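Serine--tRNA ligase, cytoplasmic (Candida albicans, PDB 3QO8) catalyses the attachment of serine to tRNA(Ser), activating serine with ATP to Ser-AMP and then passing it to the acceptor end of the tRNA. Local coordinates at residues N125-W131 with Y334-V340; K23-D27 with S341-N346; Q107-I111 with C373-Q377. All blocks are in the same frame, centred on the assembly; numbering follows the deposited sequence.

Contact 1. Residues N125-W131 with Y334-V340; sequences NELVRTW and YRVVGIV
W131 lays its CB over one face of the Y334 ring, 3.4 Å from CZ. The two aromatic planes are nearly parallel, 21° apart, but slid so far that the rings barely overlap; the contact is a CH-pi one made by the methylene, with W131 CE3 reaching 3.6 Å to Y334 CE2. W131 holds CG opposite its backbone N (chi1 -177°), which carries the indole past the tyrosine, while Y334 keeps CG between N and the carbonyl carbon (chi1 62°), bringing its ring in under the CB. At the other end N125 works through its amide: OD1 takes the N-H of V340 at 3.1 Å, and ND2 lies against I339 CD1. Asparagine suits a strand's start, since its short amide can accept a backbone N-H where the regular pairing stops.

Between these ends the backbones pair antiparallel, interrupted by a classic beta bulge. V128 N and R129 N both donate to V336 O, at 2.8 Å and 3.3 Å. The extra residue lets V128 point toward the partner strand, its CB 4.1 Å from V336 CG1. Glycine suits position 338 because the E126 carboxylate occupies the same face of the sheet.

W131 also touches the bound seryl-adenylate analogue SSA, placing this strand end at a ligand pocket. Helix 312-329 covers the face bearing R129, W131, Y334 and V336, and its E324 forms a salt bridge with R129 and hydrogen-bonds Y334 OH, as does Q328. Strand 350-358 pairs with 334-338 and supplies E355 to R335, so 126-131 adds an antiparallel strand to the mixed class II core sheet.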
ATOM      1  N   ASN A 125      30.765 -14.566   6.448  1.00 24.05           N
ATOM      2  CA  ASN A 125      30.624 -13.186   6.001  1.00 22.52           C
ATOM      3  C   ASN A 125      31.876 -12.417   6.365  1.00 29.96           C
ATOM      4  O   ASN A 125      32.414 -12.588   7.453  1.00 28.01           O
ATOM      5  CB  ASN A 125      29.434 -12.499   6.677  1.00 26.63           C
ATOM      6  CG  ASN A 125      28.095 -12.954   6.126  1.00 29.91           C
ATOM      7  OD1 ASN A 125      28.025 -13.639   5.106  1.00 25.37           O
ATOM      8  ND2 ASN A 125      27.017 -12.556   6.802  1.00 26.88           N
ATOM      9  N   GLU A 126      32.339 -11.577   5.451  1.00 31.46           N
ATOM     10  CA  GLU A 126      33.502 -10.741   5.700  1.00 30.53           C
ATOM     11  C   GLU A 126      33.131  -9.619   6.662  1.00 28.06           C
ATOM     12  O   GLU A 126      32.106  -8.958   6.492  1.00 26.31           O
ATOM     13  CB  GLU A 126      34.012 -10.159   4.380  1.00 32.57           C
ATOM     14  CG  GLU A 126      35.068  -9.086   4.539  1.00 42.41           C
ATOM     15  CD  GLU A 126      35.452  -8.456   3.215  1.00 58.76           C
ATOM     16  OE1 GLU A 126      34.873  -8.863   2.180  1.00 67.29           O
ATOM     17  OE2 GLU A 126      36.324  -7.554   3.213  1.00 56.41           O
ATOM     18  N   LEU A 127      33.946  -9.409   7.686  1.00 26.51           N
ATOM     19  CA  LEU A 127      33.718  -8.287   8.586  1.00 28.40           C
ATOM     20  C   LEU A 127      34.450  -7.098   8.005  1.00 29.15           C
ATOM     21  O   LEU A 127      35.671  -7.004   8.097  1.00 29.92           O
ATOM     22  CB  LEU A 127      34.202  -8.587  10.011  1.00 30.84           C
ATOM     23  CG  LEU A 127      34.035  -7.419  10.994  1.00 31.79           C
ATOM     24  CD1 LEU A 127      32.557  -7.011  11.152  1.00 32.26           C
ATOM     25  CD2 LEU A 127      34.656  -7.723  12.359  1.00 37.04           C
ATOM     26  N   VAL A 128      33.698  -6.213   7.360  1.00 23.52           N
ATOM     27  CA  VAL A 128      34.278  -5.117   6.589  1.00 29.43           C
ATOM     28  C   VAL A 128      34.671  -3.939   7.480  1.00 31.76           C
ATOM     29  O   VAL A 128      35.804  -3.470   7.437  1.00 37.76           O
ATOM     30  CB  VAL A 128      33.312  -4.640   5.469  1.00 30.63           C
ATOM     31  CG1 VAL A 128      33.871  -3.419   4.749  1.00 30.21           C
ATOM     32  CG2 VAL A 128      33.052  -5.770   4.485  1.00 28.84           C
ATOM     33  N   ARG A 129      33.734  -3.477   8.298  1.00 30.12           N
ATOM     34  CA  ARG A 129      33.969  -2.317   9.147  1.00 32.32           C
ATOM     35  C   ARG A 129      33.075  -2.404  10.360  1.00 32.39           C
ATOM     36  O   ARG A 129      32.005  -3.016  10.310  1.00 22.68           O
ATOM     37  CB  ARG A 129      33.645  -1.021   8.391  1.00 37.66           C
ATOM     38  CG  ARG A 129      34.759  -0.500   7.508  1.00 47.36           C
ATOM     39  CD  ARG A 129      34.389   0.837   6.859  1.00 42.97           C
ATOM     40  NE  ARG A 129      33.252   0.727   5.949  1.00 43.47           N
ATOM     41  CZ  ARG A 129      33.346   0.315   4.689  1.00 39.88           C
ATOM     42  NH1 ARG A 129      34.525  -0.041   4.191  1.00 37.12           N
ATOM     43  NH2 ARG A 129      32.265   0.251   3.925  1.00 34.58           N
ATOM     44  N   THR A 130      33.508  -1.780  11.447  1.00 26.30           N
ATOM     45  CA  THR A 130      32.681  -1.650  12.636  1.00 29.63           C
ATOM     46  C   THR A 130      32.665  -0.181  13.035  1.00 30.46           C
ATOM     47  O   THR A 130      33.628   0.540  12.792  1.00 32.10           O
ATOM     48  CB  THR A 130      33.229  -2.501  13.808  1.00 36.49           C
ATOM     49  OG1 THR A 130      33.342  -3.867  13.397  1.00 35.83           O
ATOM     50  CG2 THR A 130      32.293  -2.432  14.989  1.00 36.69           C
ATOM     51  N   TRP A 131      31.574   0.270  13.637  1.00 26.64           N
ATOM     52  CA  TRP A 131      31.500   1.646  14.114  1.00 27.66           C
ATOM     53  C   TRP A 131      30.711   1.722  15.412  1.00 28.43           C
ATOM     54  O   TRP A 131      29.675   1.083  15.547  1.00 28.52           O
ATOM     55  CB  TRP A 131      30.858   2.569  13.067  1.00 24.74           C
ATOM     56  CG  TRP A 131      30.842   4.016  13.499  1.00 26.30           C
ATOM     57  CD1 TRP A 131      31.863   4.923  13.369  1.00 28.48           C
ATOM     58  CD2 TRP A 131      29.769   4.714  14.144  1.00 24.68           C
ATOM     59  NE1 TRP A 131      31.481   6.141  13.883  1.00 27.03           N
ATOM     60  CE2 TRP A 131      30.200   6.042  14.359  1.00 25.23           C
ATOM     61  CE3 TRP A 131      28.473   4.353  14.540  1.00 29.48           C
ATOM     62  CZ2 TRP A 131      29.395   6.999  14.975  1.00 25.29           C
ATOM     63  CZ3 TRP A 131      27.668   5.309  15.137  1.00 21.67           C
ATOM     64  CH2 TRP A 131      28.135   6.613  15.358  1.00 20.78           C
ATOM     65  N   TYR A 334      27.044  -0.092  14.546  1.00 21.21           N
ATOM     66  CA  TYR A 334      26.761  -1.062  13.497  1.00 21.48           C
ATOM     67  C   TYR A 334      28.028  -1.754  13.041  1.00 26.12           C
ATOM     68  O   TYR A 334      29.126  -1.359  13.417  1.00 24.63           O
ATOM     69  CB  TYR A 334      26.075  -0.387  12.291  1.00 16.37           C
ATOM     70  CG  TYR A 334      26.947   0.669  11.637  1.00 17.77           C
ATOM     71  CD1 TYR A 334      27.944   0.314  10.739  1.00 17.02           C
ATOM     72  CD2 TYR A 334      26.780   2.020  11.933  1.00 15.05           C
ATOM     73  CE1 TYR A 334      28.774   1.287  10.155  1.00 22.90           C
ATOM     74  CE2 TYR A 334      27.595   2.996  11.352  1.00 19.99           C
ATOM     75  CZ  TYR A 334      28.593   2.618  10.476  1.00 17.10           C
ATOM     76  OH  TYR A 334      29.396   3.574   9.908  1.00 23.70           O
ATOM     77  N   ARG A 335      27.865  -2.795  12.234  1.00 22.90           N
ATOM     78  CA  ARG A 335      28.971  -3.348  11.473  1.00 22.58           C
ATOM     79  C   ARG A 335      28.533  -3.505  10.024  1.00 19.17           C
ATOM     80  O   ARG A 335      27.347  -3.667   9.747  1.00 18.42           O
ATOM     81  CB  ARG A 335      29.406  -4.704  12.035  1.00 23.00           C
ATOM     82  CG  ARG A 335      28.319  -5.770  12.025  1.00 19.05           C
ATOM     83  CD  ARG A 335      28.868  -7.126  12.522  1.00 20.49           C
ATOM     84  NE  ARG A 335      27.891  -8.204  12.357  1.00 22.34           N
ATOM     85  CZ  ARG A 335      27.951  -9.384  12.979  1.00 27.80           C
ATOM     86  NH1 ARG A 335      28.944  -9.651  13.815  1.00 24.90           N
ATOM     87  NH2 ARG A 335      27.015 -10.302  12.761  1.00 26.43           N
ATOM     88  N   VAL A 336      29.490  -3.438   9.110  1.00 15.93           N
ATOM     89  CA  VAL A 336      29.241  -3.720   7.691  1.00 15.64           C
ATOM     90  C   VAL A 336      29.879  -5.062   7.348  1.00 23.77           C
ATOM     91  O   VAL A 336      31.063  -5.304   7.655  1.00 21.52           O
ATOM     92  CB  VAL A 336      29.839  -2.621   6.805  1.00 18.96           C
ATOM     93  CG1 VAL A 336      29.632  -2.943   5.314  1.00 20.80           C
ATOM     94  CG2 VAL A 336      29.205  -1.270   7.147  1.00 25.92           C
ATOM     95  N   VAL A 337      29.100  -5.941   6.730  1.00 19.46           N
ATOM     96  CA  VAL A 337      29.579  -7.282   6.410  1.00 18.48           C
ATOM     97  C   VAL A 337      29.440  -7.615   4.936  1.00 19.71           C
ATOM     98  O   VAL A 337      28.441  -7.275   4.301  1.00 21.44           O
ATOM     99  CB  VAL A 337      28.864  -8.370   7.262  1.00 20.78           C
ATOM    100  CG1 VAL A 337      29.126  -8.134   8.751  1.00 21.83           C
ATOM    101  CG2 VAL A 337      27.368  -8.378   6.993  1.00 20.57           C
ATOM    102  N   GLY A 338      30.445  -8.294   4.398  1.00 20.47           N
ATOM    103  CA  GLY A 338      30.422  -8.746   3.022  1.00 20.30           C
ATOM    104  C   GLY A 338      29.755 -10.105   2.951  1.00 27.09           C
ATOM    105  O   GLY A 338      30.298 -11.100   3.424  1.00 25.34           O
ATOM    106  N   ILE A 339      28.572 -10.143   2.347  1.00 21.97           N
ATOM    107  CA  ILE A 339      27.755 -11.352   2.313  1.00 20.10           C
ATOM    108  C   ILE A 339      28.385 -12.465   1.465  1.00 22.65           C
ATOM    109  O   ILE A 339      28.845 -12.219   0.342  1.00 24.42           O
ATOM    110  CB  ILE A 339      26.319 -11.027   1.793  1.00 24.30           C
ATOM    111  CG1 ILE A 339      25.660  -9.967   2.676  1.00 24.38           C
ATOM    112  CG2 ILE A 339      25.462 -12.285   1.745  1.00 23.86           C
ATOM    113  CD1 ILE A 339      25.504 -10.396   4.155  1.00 21.70           C
ATOM    114  N   VAL A 340      28.383 -13.688   1.993  1.00 21.13           N
ATOM    115  CA  VAL A 340      28.990 -14.828   1.298  1.00 21.95           C
ATOM    116  C   VAL A 340      28.265 -15.143  -0.008  1.00 22.45           C
ATOM    117  O   VAL A 340      27.068 -14.875  -0.141  1.00 24.20           O
ATOM    118  CB  VAL A 340      29.014 -16.109   2.176  1.00 28.87           C
ATOM    119  CG1 VAL A 340      29.952 -15.929   3.368  1.00 26.63           C
ATOM    120  CG2 VAL A 340      27.598 -16.474   2.636  1.00 28.84           C
TER

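Contact 2. Residues K23-D27 with S341-N346; sequences KKRGD and SGELNN. With MG (magnesium ion), chain E.
R25 and G342 bring the two backbones within 4.4 Å, CA to CA, where the end of helix 15-25 meets a short 3-10 turn, 341-343. The helix closes in a Schellman motif: G26 has positive phi (76°), a conformation easy for glycine, and its N bonds back to K23 O.

S341 OG donates to K24 O at 2.7 Å, coming from above the carbonyl plane. A serine fits here because chi1 of 53° sets its hydroxyl between N and the carbonyl carbon, pointed at the helix's last turn. R25, extended from CG to NE, carries its guanidinium to the carbonyls of 344-346. NH1 bonds N345 O at 3.1 Å, meeting that oxygen well above its carbonyl plane; L344 O lies at the guanidinium edge and N346 O over one face. NH2 has its stronger partner in N110 O.

The magnesium ion takes one protein ligand, L344 O at 2.3 Å, and four waters. One water is tied to R25 NH1, D27 OD2 and N346 OD1, another to D27 OD1, and a third joins R25 O to S341 O. D27 is therefore a second-shell residue, its two carboxylate oxygens each holding a metal-bound water.

A cation held largely through water, near an arginine, would probably be favoured by the D27 carboxylate and the surrounding carbonyls. The chemistry is that of a hydrated ion linking, through its waters, the end of helix 15-25 in the N-terminal region to the catalytic core, separate from the magnesium bound by E366 and S369.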
ATOM      1  N   LYS A  23      28.934 -22.342  -8.991  1.00 31.69           N
ATOM      2  CA  LYS A  23      29.435 -23.178  -7.909  1.00 39.09           C
ATOM      3  C   LYS A  23      29.491 -22.385  -6.610  1.00 37.88           C
ATOM      4  O   LYS A  23      29.022 -22.851  -5.570  1.00 40.42           O
ATOM      5  CB  LYS A  23      30.819 -23.712  -8.272  1.00 43.08           C
ATOM      6  CG  LYS A  23      31.177 -25.044  -7.638  1.00 60.59           C
ATOM      7  CD  LYS A  23      32.306 -25.693  -8.426  1.00 72.79           C
ATOM      8  CE  LYS A  23      32.001 -25.634  -9.925  1.00 79.76           C
ATOM      9  NZ  LYS A  23      33.103 -26.154 -10.783  1.00 81.38           N
ATOM     10  N   LYS A  24      30.053 -21.180  -6.676  1.00 31.82           N
ATOM     11  CA  LYS A  24      30.090 -20.284  -5.516  1.00 31.51           C
ATOM     12  C   LYS A  24      28.697 -20.000  -4.972  1.00 35.35           C
ATOM     13  O   LYS A  24      28.511 -19.864  -3.765  1.00 29.98           O
ATOM     14  CB  LYS A  24      30.760 -18.961  -5.881  1.00 28.45           C
ATOM     15  CG  LYS A  24      32.222 -19.084  -6.241  1.00 32.44           C
ATOM     16  CD  LYS A  24      32.839 -17.717  -6.383  1.00 33.41           C
ATOM     17  CE  LYS A  24      34.222 -17.785  -6.984  1.00 35.46           C
ATOM     18  NZ  LYS A  24      34.677 -16.394  -7.286  1.00 41.54           N
ATOM     19  N   ARG A  25      27.727 -19.901  -5.876  1.00 32.32           N
ATOM     20  CA  ARG A  25      26.353 -19.572  -5.513  1.00 33.69           C
ATOM     21  C   ARG A  25      25.655 -20.760  -4.862  1.00 36.98           C
ATOM     22  O   ARG A  25      24.635 -20.602  -4.192  1.00 36.19           O
ATOM     23  CB  ARG A  25      25.559 -19.135  -6.759  1.00 30.32           C
ATOM     24  CG  ARG A  25      25.789 -17.686  -7.184  1.00 25.12           C
ATOM     25  CD  ARG A  25      24.898 -17.268  -8.380  1.00 24.80           C
ATOM     26  NE  ARG A  25      25.130 -15.860  -8.672  1.00 23.56           N
ATOM     27  CZ  ARG A  25      24.586 -14.873  -7.971  1.00 21.89           C
ATOM     28  NH1 ARG A  25      23.755 -15.147  -6.965  1.00 24.47           N
ATOM     29  NH2 ARG A  25      24.874 -13.618  -8.265  1.00 24.04           N
ATOM     30  N   GLY A  26      26.207 -21.950  -5.072  1.00 35.05           N
ATOM     31  CA  GLY A  26      25.529 -23.171  -4.678  1.00 37.78           C
ATOM     32  C   GLY A  26      24.402 -23.496  -5.645  1.00 41.43           C
ATOM     33  O   GLY A  26      23.447 -24.184  -5.287  1.00 45.03           O
ATOM     34  N   ASP A  27      24.509 -22.992  -6.873  1.00 40.53           N
ATOM     35  CA  ASP A  27      23.490 -23.228  -7.894  1.00 39.38           C
ATOM     36  C   ASP A  27      23.990 -24.161  -8.999  1.00 40.95           C
ATOM     37  O   ASP A  27      25.164 -24.522  -9.042  1.00 36.52           O
ATOM     38  CB  ASP A  27      23.010 -21.905  -8.510  1.00 34.61           C
ATOM     39  CG  ASP A  27      22.280 -21.022  -7.516  1.00 44.03           C
ATOM     40  OD1 ASP A  27      21.922 -21.511  -6.421  1.00 51.57           O
ATOM     41  OD2 ASP A  27      22.054 -19.833  -7.838  1.00 39.47           O
ATOM     42  N   SER A 341      28.988 -15.736  -0.954  1.00 25.07           N
ATOM     43  CA  SER A 341      28.434 -16.016  -2.282  1.00 26.94           C
ATOM     44  C   SER A 341      27.115 -16.785  -2.241  1.00 30.78           C
ATOM     45  O   SER A 341      26.234 -16.544  -3.058  1.00 30.09           O
ATOM     46  CB  SER A 341      29.443 -16.773  -3.142  1.00 27.02           C
ATOM     47  OG  SER A 341      29.912 -17.936  -2.467  1.00 27.34           O
ATOM     48  N   GLY A 342      26.983 -17.704  -1.289  1.00 30.77           N
ATOM     49  CA  GLY A 342      25.826 -18.579  -1.232  1.00 27.62           C
ATOM     50  C   GLY A 342      24.544 -17.908  -0.783  1.00 31.27           C
ATOM     51  O   GLY A 342      23.476 -18.510  -0.843  1.00 37.68           O
ATOM     52  N   GLU A 343      24.657 -16.654  -0.349  1.00 28.10           N
ATOM     53  CA  GLU A 343      23.523 -15.875   0.133  1.00 26.66           C
ATOM     54  C   GLU A 343      23.181 -14.679  -0.763  1.00 30.79           C
ATOM     55  O   GLU A 343      22.390 -13.818  -0.379  1.00 36.25           O
ATOM     56  CB  GLU A 343      23.816 -15.373   1.548  1.00 32.90           C
ATOM     57  CG  GLU A 343      23.919 -16.482   2.569  1.00 39.83           C
ATOM     58  CD  GLU A 343      22.558 -17.013   2.958  1.00 45.72           C
ATOM     59  OE1 GLU A 343      21.724 -16.203   3.415  1.00 51.68           O
ATOM     60  OE2 GLU A 343      22.318 -18.227   2.798  1.00 42.23           O
ATOM     61  N   LEU A 344      23.787 -14.608  -1.942  1.00 25.92           N
ATOM     62  CA  LEU A 344      23.462 -13.539  -2.889  1.00 27.20           C
ATOM     63  C   LEU A 344      22.252 -13.925  -3.728  1.00 24.06           C
ATOM     64  O   LEU A 344      22.168 -15.054  -4.204  1.00 21.31           O
ATOM     65  CB  LEU A 344      24.645 -13.264  -3.830  1.00 25.94           C
ATOM     66  CG  LEU A 344      25.953 -12.801  -3.195  1.00 32.01           C
ATOM     67  CD1 LEU A 344      27.020 -12.595  -4.264  1.00 26.66           C
ATOM     68  CD2 LEU A 344      25.719 -11.531  -2.389  1.00 30.06           C
ATOM     69  N   ASN A 345      21.323 -12.996  -3.922  1.00 27.42           N
ATOM     70  CA  ASN A 345      20.249 -13.218  -4.893  1.00 32.63           C
ATOM     71  C   ASN A 345      20.821 -13.167  -6.310  1.00 33.03           C
ATOM     72  O   ASN A 345      21.951 -12.712  -6.493  1.00 26.34           O
ATOM     73  CB  ASN A 345      19.084 -12.223  -4.694  1.00 30.06           C
ATOM     74  CG  ASN A 345      19.407 -10.808  -5.173  1.00 42.15           C
ATOM     75  OD1 ASN A 345      20.259 -10.603  -6.028  1.00 53.64           O
ATOM     76  ND2 ASN A 345      18.693  -9.826  -4.633  1.00 53.32           N
ATOM     77  N   ASN A 346      20.050 -13.623  -7.302  1.00 26.25           N
ATOM     78  CA  ASN A 346      20.538 -13.740  -8.674  1.00 26.22           C
ATOM     79  C   ASN A 346      21.130 -12.453  -9.242  1.00 27.82           C
ATOM     80  O   ASN A 346      22.093 -12.492  -9.997  1.00 29.05           O
ATOM     81  CB  ASN A 346      19.421 -14.201  -9.625  1.00 31.00           C
ATOM     82  CG  ASN A 346      18.964 -15.617  -9.363  1.00 35.44           C
ATOM     83  OD1 ASN A 346      19.584 -16.355  -8.604  1.00 36.46           O
ATOM     84  ND2 ASN A 346      17.862 -16.004  -9.995  1.00 33.46           N
TER
HETATM   85 MG    MG E 489      21.391 -17.245  -4.461  1.00 48.59          MG
HETATM   86  O   HOH W   1      23.862 -17.565  -4.232  1.00 26.40           O
HETATM   87  O   HOH W   2      21.657 -17.277  -6.992  1.00 37.58           O
HETATM   88  O   HOH W   3      22.528 -21.282  -2.680  1.00 39.95           O
HETATM   89  O   HOH W   4      20.597 -19.536  -4.618  1.00 41.43           O
HETATM   90  O   HOH W   5      18.865 -16.836  -4.531  1.00 34.91           O

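Contact 3. Residues Q107-I111 with C373-Q377; sequences QVGNI and CTDYQ
N110 and Y376 bury the most surface here, and they slide past each other in opposite directions, the amide plane turned 30° from the phenol ring. N110 CB sits 3.6 Å from Y376 CD1, and the backbone N of N110 comes to 3.4 Å from CE1. Y376 extends CG opposite its backbone N (chi1 -167°), which sends the ring along the 108-110 chain until its hydroxyl donates to V108 O at 2.6 Å. That oxygen lies in the plane of the ring, at its edge, whereas the hydroxyl stands above the plane of the V108 carbonyl. Tyrosine is apt for this role: its flat ring packs beside the buried chain while the hydroxyl satisfies a backbone carbonyl a full ring's length away.

C373 to Y376 form a type II' beta turn, closed by Y376 N to C373 O at 3.0 Å, joining strand 363-372 to helix 376-381 in the class II core. T374 sits at the turn's first corner with positive phi, and its OG1 lies between N and the carbonyl carbon. Segment 107-111 is the chain that leaves the long helix 74-107 of the tRNA-binding N-terminal extension. V108 packs its side chain on I18 and Q22 of helix 15-25 and on L31 and I35 of helix 30-65, while C373 touches N402 of strand 399-404.

N110 reaches back toward T374. Its ND2 donates to OG1 at 2.9 Å in a nearly straight bond (172°), with the oxygen in the amide plane, and ND2 also donates to A347 O, which helps to fix the rotation of the amide. A water donates to N110 OD1 at 2.7 Å and is also bonded to T374 OG1 at 2.8 Å, joining asparagine and threonine a second time.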
ATOM      1  N   GLN A 107      17.734 -18.516 -15.501  1.00 33.92           N
ATOM      2  CA  GLN A 107      17.989 -19.194 -14.235  1.00 35.53           C
ATOM      3  C   GLN A 107      19.399 -18.938 -13.679  1.00 35.65           C
ATOM      4  O   GLN A 107      19.640 -19.132 -12.489  1.00 30.19           O
ATOM      5  CB  GLN A 107      17.772 -20.698 -14.387  1.00 40.34           C
ATOM      6  CG  GLN A 107      16.386 -21.096 -14.829  1.00 47.44           C
ATOM      7  CD  GLN A 107      16.231 -22.594 -14.897  1.00 55.01           C
ATOM      8  OE1 GLN A 107      16.569 -23.305 -13.950  1.00 60.20           O
ATOM      9  NE2 GLN A 107      15.735 -23.089 -16.023  1.00 58.24           N
ATOM     10  N   VAL A 108      20.321 -18.500 -14.532  1.00 30.05           N
ATOM     11  CA  VAL A 108      21.707 -18.306 -14.119  1.00 26.21           C
ATOM     12  C   VAL A 108      21.903 -16.971 -13.397  1.00 32.51           C
ATOM     13  O   VAL A 108      21.576 -15.906 -13.930  1.00 29.73           O
ATOM     14  CB  VAL A 108      22.670 -18.386 -15.320  1.00 28.07           C
ATOM     15  CG1 VAL A 108      24.118 -18.187 -14.866  1.00 23.97           C
ATOM     16  CG2 VAL A 108      22.506 -19.721 -16.044  1.00 30.04           C
ATOM     17  N   GLY A 109      22.439 -17.036 -12.185  1.00 28.77           N
ATOM     18  CA  GLY A 109      22.722 -15.842 -11.410  1.00 25.13           C
ATOM     19  C   GLY A 109      23.841 -15.009 -12.004  1.00 27.72           C
ATOM     20  O   GLY A 109      24.633 -15.488 -12.812  1.00 26.48           O
ATOM     21  N   ASN A 110      23.887 -13.742 -11.613  1.00 25.91           N
ATOM     22  CA  ASN A 110      24.931 -12.832 -12.055  1.00 23.02           C
ATOM     23  C   ASN A 110      26.312 -13.373 -11.636  1.00 29.78           C
ATOM     24  O   ASN A 110      26.423 -14.141 -10.671  1.00 22.02           O
ATOM     25  CB  ASN A 110      24.687 -11.456 -11.430  1.00 18.60           C
ATOM     26  CG  ASN A 110      25.361 -10.341 -12.195  1.00 21.00           C
ATOM     27  OD1 ASN A 110      26.047 -10.583 -13.179  1.00 24.92           O
ATOM     28  ND2 ASN A 110      25.144  -9.104 -11.757  1.00 22.65           N
ATOM     29  N   ILE A 111      27.359 -12.982 -12.358  1.00 24.85           N
ATOM     30  CA  ILE A 111      28.716 -13.424 -12.016  1.00 26.55           C
ATOM     31  C   ILE A 111      29.147 -12.855 -10.678  1.00 25.90           C
ATOM     32  O   ILE A 111      29.245 -11.638 -10.511  1.00 25.06           O
ATOM     33  CB  ILE A 111      29.752 -12.979 -13.060  1.00 29.42           C
ATOM     34  CG1 ILE A 111      29.356 -13.466 -14.453  1.00 31.08           C
ATOM     35  CG2 ILE A 111      31.155 -13.475 -12.668  1.00 28.80           C
ATOM     36  CD1 ILE A 111      28.920 -14.887 -14.469  1.00 37.37           C
ATOM     37  N   CYS A 373      24.386  -4.770  -8.883  1.00 19.84           N
ATOM     38  CA  CYS A 373      23.754  -5.758  -9.751  1.00 18.39           C
ATOM     39  C   CYS A 373      24.299  -5.643 -11.176  1.00 22.48           C
ATOM     40  O   CYS A 373      23.751  -6.231 -12.113  1.00 23.43           O
ATOM     41  CB  CYS A 373      22.217  -5.581  -9.729  1.00 18.48           C
ATOM     42  SG  CYS A 373      21.496  -5.872  -8.056  1.00 26.72           S
ATOM     43  N   THR A 374      25.388  -4.893 -11.324  1.00 17.79           N
ATOM     44  CA  THR A 374      25.976  -4.606 -12.635  1.00 18.67           C
ATOM     45  C   THR A 374      24.886  -4.428 -13.705  1.00 25.65           C
ATOM     46  O   THR A 374      23.971  -3.618 -13.509  1.00 25.57           O
ATOM     47  CB  THR A 374      27.092  -5.629 -13.041  1.00 25.15           C
ATOM     48  OG1 THR A 374      26.549  -6.951 -13.164  1.00 22.32           O
ATOM     49  CG2 THR A 374      28.207  -5.639 -11.998  1.00 28.38           C
ATOM     50  N   ASP A 375      24.957  -5.158 -14.817  1.00 24.50           N
ATOM     51  CA  ASP A 375      23.952  -4.979 -15.875  1.00 27.06           C
ATOM     52  C   ASP A 375      22.969  -6.136 -16.003  1.00 26.93           C
ATOM     53  O   ASP A 375      22.393  -6.341 -17.064  1.00 27.37           O
ATOM     54  CB  ASP A 375      24.623  -4.740 -17.232  1.00 30.09           C
ATOM     55  CG  ASP A 375      25.592  -5.858 -17.611  1.00 37.32           C
ATOM     56  OD1 ASP A 375      25.479  -6.969 -17.053  1.00 31.05           O
ATOM     57  OD2 ASP A 375      26.462  -5.623 -18.476  1.00 33.87           O
ATOM     58  N   TYR A 376      22.784  -6.892 -14.928  1.00 25.22           N
ATOM     59  CA  TYR A 376      21.908  -8.062 -14.942  1.00 21.69           C
ATOM     60  C   TYR A 376      20.456  -7.636 -15.175  1.00 25.70           C
ATOM     61  O   TYR A 376      19.739  -8.240 -15.972  1.00 24.10           O
ATOM     62  CB  TYR A 376      22.031  -8.789 -13.603  1.00 24.29           C
ATOM     63  CG  TYR A 376      21.440 -10.184 -13.526  1.00 24.80           C
ATOM     64  CD1 TYR A 376      22.166 -11.289 -13.958  1.00 21.17           C
ATOM     65  CD2 TYR A 376      20.172 -10.398 -12.992  1.00 24.59           C
ATOM     66  CE1 TYR A 376      21.645 -12.567 -13.869  1.00 25.86           C
ATOM     67  CE2 TYR A 376      19.639 -11.672 -12.899  1.00 23.51           C
ATOM     68  CZ  TYR A 376      20.384 -12.752 -13.339  1.00 24.48           C
ATOM     69  OH  TYR A 376      19.881 -14.027 -13.238  1.00 26.45           O
ATOM     70  N   GLN A 377      20.024  -6.590 -14.477  1.00 19.18           N
ATOM     71  CA  GLN A 377      18.647  -6.118 -14.606  1.00 22.97           C
ATOM     72  C   GLN A 377      18.482  -5.211 -15.822  1.00 23.27           C
ATOM     73  O   GLN A 377      17.492  -5.301 -16.547  1.00 22.59           O
ATOM     74  CB  GLN A 377      18.205  -5.391 -13.336  1.00 24.46           C
ATOM     75  CG  GLN A 377      18.222  -6.281 -12.098  1.00 30.29           C
ATOM     76  CD  GLN A 377      18.399  -5.478 -10.824  1.00 37.34           C
ATOM     77  OE1 GLN A 377      19.266  -4.604 -10.743  1.00 31.62           O
ATOM     78  NE2 GLN A 377      17.559  -5.749  -9.832  1.00 47.44           N
TER
HETATM   79  O   HOH W   6      28.124  -9.070 -14.028  1.00 47.18           O

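In the fold
Along the chain the first segments come in the order 23-27, 107-111, 125-131, and their partners as 334-340, 341-346, 373-377. Contact 1 is nested within the loops closed by the other two, whereas contacts 2 and 3 cross. Contacts 2 and 3 lie with centres about 11 Å apart and touch directly, R25 and N346 both meeting the backbone of N110; together they join the N-terminal extension to the catalytic core. Contact 1, its centre about 18 Å from that of contact 2 and about 23 Å from that of contact 3, extends the core sheet, and strand 334-338 runs on into loop 341-346. This is consistent with an N-terminal extension anchored beside the catalytic sheet.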